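Local coordinates for protein TonB-dependent siderophore receptor (Pseudomonas aeruginosa 39016, PDB 5NEC) that probably takes up iron-loaded siderophores across the outer membrane, drawing on energy passed to it by TonB, at residues 119-123 / 171-175. Sequence-based numbering, arbitrary orientation.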
loop_
_atom_site.group_PDB
_atom_site.type_symbol
_atom_site.label_atom_id
_atom_site.label_comp_id
_atom_site.label_asym_id
_atom_site.label_seq_id
_atom_site.Cartn_x
_atom_site.Cartn_y
_atom_site.Cartn_z
ATOM N N ARG A 119 -0.124 6.700 1.938
ATOM C CA ARG A 119 -0.703 7.058 0.664
ATOM C C ARG A 119 -2.217 7.152 0.702
ATOM O O ARG A 119 -2.912 6.324 1.280
ATOM C CB ARG A 119 -0.250 6.094 -0.410
ATOM C CG ARG A 119 1.195 6.290 -0.749
ATOM C CD ARG A 119 1.640 5.291 -1.785
ATOM N NE ARG A 119 3.063 5.450 -2.028
ATOM C CZ ARG A 119 4.027 4.976 -1.236
ATOM N NH1 ARG A 119 3.748 4.267 -0.135
ATOM N NH2 ARG A 119 5.292 5.174 -1.562
ATOM N N GLU A 120 -2.701 8.171 0.020
ATOM C CA GLU A 120 -4.095 8.548 0.024
ATOM C C GLU A 120 -4.644 7.961 -1.293
ATOM O O GLU A 120 -3.864 7.425 -2.067
ATOM C CB GLU A 120 -4.125 10.073 0.221
ATOM C CG GLU A 120 -5.324 10.837 -0.222
ATOM C CD GLU A 120 -6.613 10.509 0.494
ATOM O OE1 GLU A 120 -6.801 10.863 1.674
ATOM O OE2 GLU A 120 -7.484 9.950 -0.201
ATOM N N ILE A 121 -5.964 7.936 -1.494
ATOM C CA ILE A 121 -6.548 7.375 -2.730
ATOM C C ILE A 121 -7.321 8.372 -3.610
ATOM O O ILE A 121 -7.737 7.980 -4.693
ATOM C CB ILE A 121 -7.433 6.107 -2.465
ATOM C CG1 ILE A 121 -8.558 6.357 -1.442
ATOM C CG2 ILE A 121 -6.577 4.956 -1.983
ATOM C CD1 ILE A 121 -9.690 7.239 -1.930
ATOM N N PHE A 122 -7.508 9.630 -3.174
ATOM C CA PHE A 122 -8.333 10.613 -3.923
ATOM C C PHE A 122 -7.903 10.790 -5.382
ATOM O O PHE A 122 -8.756 10.988 -6.234
ATOM C CB PHE A 122 -8.426 11.999 -3.227
ATOM C CG PHE A 122 -7.265 12.943 -3.530
ATOM C CD1 PHE A 122 -6.015 12.756 -2.934
ATOM C CD2 PHE A 122 -7.426 14.022 -4.384
ATOM C CE1 PHE A 122 -4.951 13.608 -3.196
ATOM C CE2 PHE A 122 -6.359 14.879 -4.658
ATOM C CZ PHE A 122 -5.121 14.681 -4.057
ATOM N N ASN A 123 -6.603 10.678 -5.672
ATOM C CA ASN A 123 -6.098 10.821 -7.042
ATOM C C ASN A 123 -5.934 9.505 -7.820
ATOM O O ASN A 123 -5.335 9.509 -8.892
ATOM C CB ASN A 123 -4.767 11.577 -7.019
ATOM C CG ASN A 123 -4.427 12.214 -8.362
ATOM O OD1 ASN A 123 -5.288 12.818 -9.027
ATOM N ND2 ASN A 123 -3.169 12.069 -8.776
ATOM N N THR A 171 -15.125 12.379 10.984
ATOM C CA THR A 171 -14.627 12.523 9.605
ATOM C C THR A 171 -15.331 13.706 8.918
ATOM O O THR A 171 -16.555 13.805 8.960
ATOM C CB THR A 171 -14.857 11.245 8.753
ATOM O OG1 THR A 171 -14.067 10.175 9.269
ATOM C CG2 THR A 171 -14.478 11.453 7.274
ATOM N N ARG A 172 -14.548 14.610 8.339
ATOM C CA ARG A 172 -15.044 15.651 7.475
ATOM C C ARG A 172 -14.131 15.640 6.264
ATOM O O ARG A 172 -13.004 16.138 6.317
ATOM C CB ARG A 172 -14.992 17.007 8.179
ATOM C CG ARG A 172 -15.868 17.120 9.421
ATOM C CD ARG A 172 -15.954 18.600 9.866
ATOM N NE ARG A 172 -16.711 18.791 11.119
ATOM C CZ ARG A 172 -16.224 19.206 12.303
ATOM N NH1 ARG A 172 -14.945 19.541 12.471
ATOM N NH2 ARG A 172 -17.037 19.307 13.358
ATOM N N ARG A 173 -14.619 15.038 5.180
ATOM C CA ARG A 173 -13.851 14.816 3.957
ATOM C C ARG A 173 -14.548 15.479 2.765
ATOM O O ARG A 173 -15.743 15.258 2.533
ATOM C CB ARG A 173 -13.731 13.316 3.702
ATOM C CG ARG A 173 -12.885 12.934 2.492
ATOM C CD ARG A 173 -12.745 11.429 2.347
ATOM N NE ARG A 173 -11.967 11.064 1.162
ATOM C CZ ARG A 173 -10.651 10.829 1.110
ATOM N NH1 ARG A 173 -9.866 10.915 2.175
ATOM N NH2 ARG A 173 -10.107 10.476 -0.046
ATOM N N TYR A 174 -13.796 16.278 2.016
ATOM C CA TYR A 174 -14.313 17.035 0.873
ATOM C C TYR A 174 -13.445 16.717 -0.327
ATOM O O TYR A 174 -12.216 16.821 -0.239
ATOM C CB TYR A 174 -14.294 18.541 1.175
ATOM C CG TYR A 174 -14.975 18.900 2.482
ATOM C CD1 TYR A 174 -16.338 19.153 2.526
ATOM C CD2 TYR A 174 -14.260 18.954 3.669
ATOM C CE1 TYR A 174 -16.975 19.466 3.712
ATOM C CE2 TYR A 174 -14.880 19.279 4.869
ATOM C CZ TYR A 174 -16.239 19.541 4.879
ATOM O OH TYR A 174 -16.893 19.839 6.048
ATOM N N THR A 175 -14.066 16.284 -1.429
ATOM C CA THR A 175 -13.327 16.039 -2.675
ATOM C C THR A 175 -13.991 16.744 -3.849
ATOM O O THR A 175 -15.190 16.988 -3.854
ATOM C CB THR A 175 -13.183 14.541 -3.015
ATOM O OG1 THR A 175 -14.469 13.933 -3.029
ATOM C CG2 THR A 175 -12.339 13.820 -2.008
#
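Arg-173 reaches out from its strand and takes the carboxylate of Glu-120 end-on, one guanidinium nitrogen to each oxygen, in a bidentate salt bridge. Arg-173 NH2 gives the shorter bond, 2.7 Å to Glu-120 OE2 and almost perfectly straight; Arg-173 NH1 lies 3.1 Å from Glu-120 OE1. Both oxygens are met on their syn side and lie close to the guanidinium plane, but the two flat groups are not coplanar: the carboxylate is twisted 32° from the guanidinium. The arginine gets this far because its chain is extended from CG to NE, CG anti to the backbone N (chi1 -177°) and the next two torsions also anti. Glu-120 comes from the opposite direction with a chain bent at chi2 (64°), which brings OE2 back over its own loop. There the backbone N of Phe-122 donates to the anti lone pair of Glu-120 OE2 (3.0 Å), while the N of Ile-121, 2.8 Å from the same oxygen, approaches from above the carboxylate plane. Three donors thus grip this one buried oxygen and should hold the carboxylate's rotation firmly. OE1 has a second partner of its own, Arg-210 on strand 206-219, so the acid sits between two arginines and is probably ionised. Apolar atoms close in obliquely on the guanidinium: Ile-121 CD1 is 3.8 Å from Arg-173 NH2, its side chain crossing the arginine at about a right angle, and Phe-122 CB is 3.9 Å from the same nitrogen. Beyond them, Thr-175 CG2 only just touches Phe-122 CB, at 4.5 Å. Since 119-123 belongs to the plug and 172-182 is a strand of the surrounding barrel, the pair is a buried ionic link between plug and inner barrel wall, within the plugged beta-barrel fold of TonB-dependent receptors.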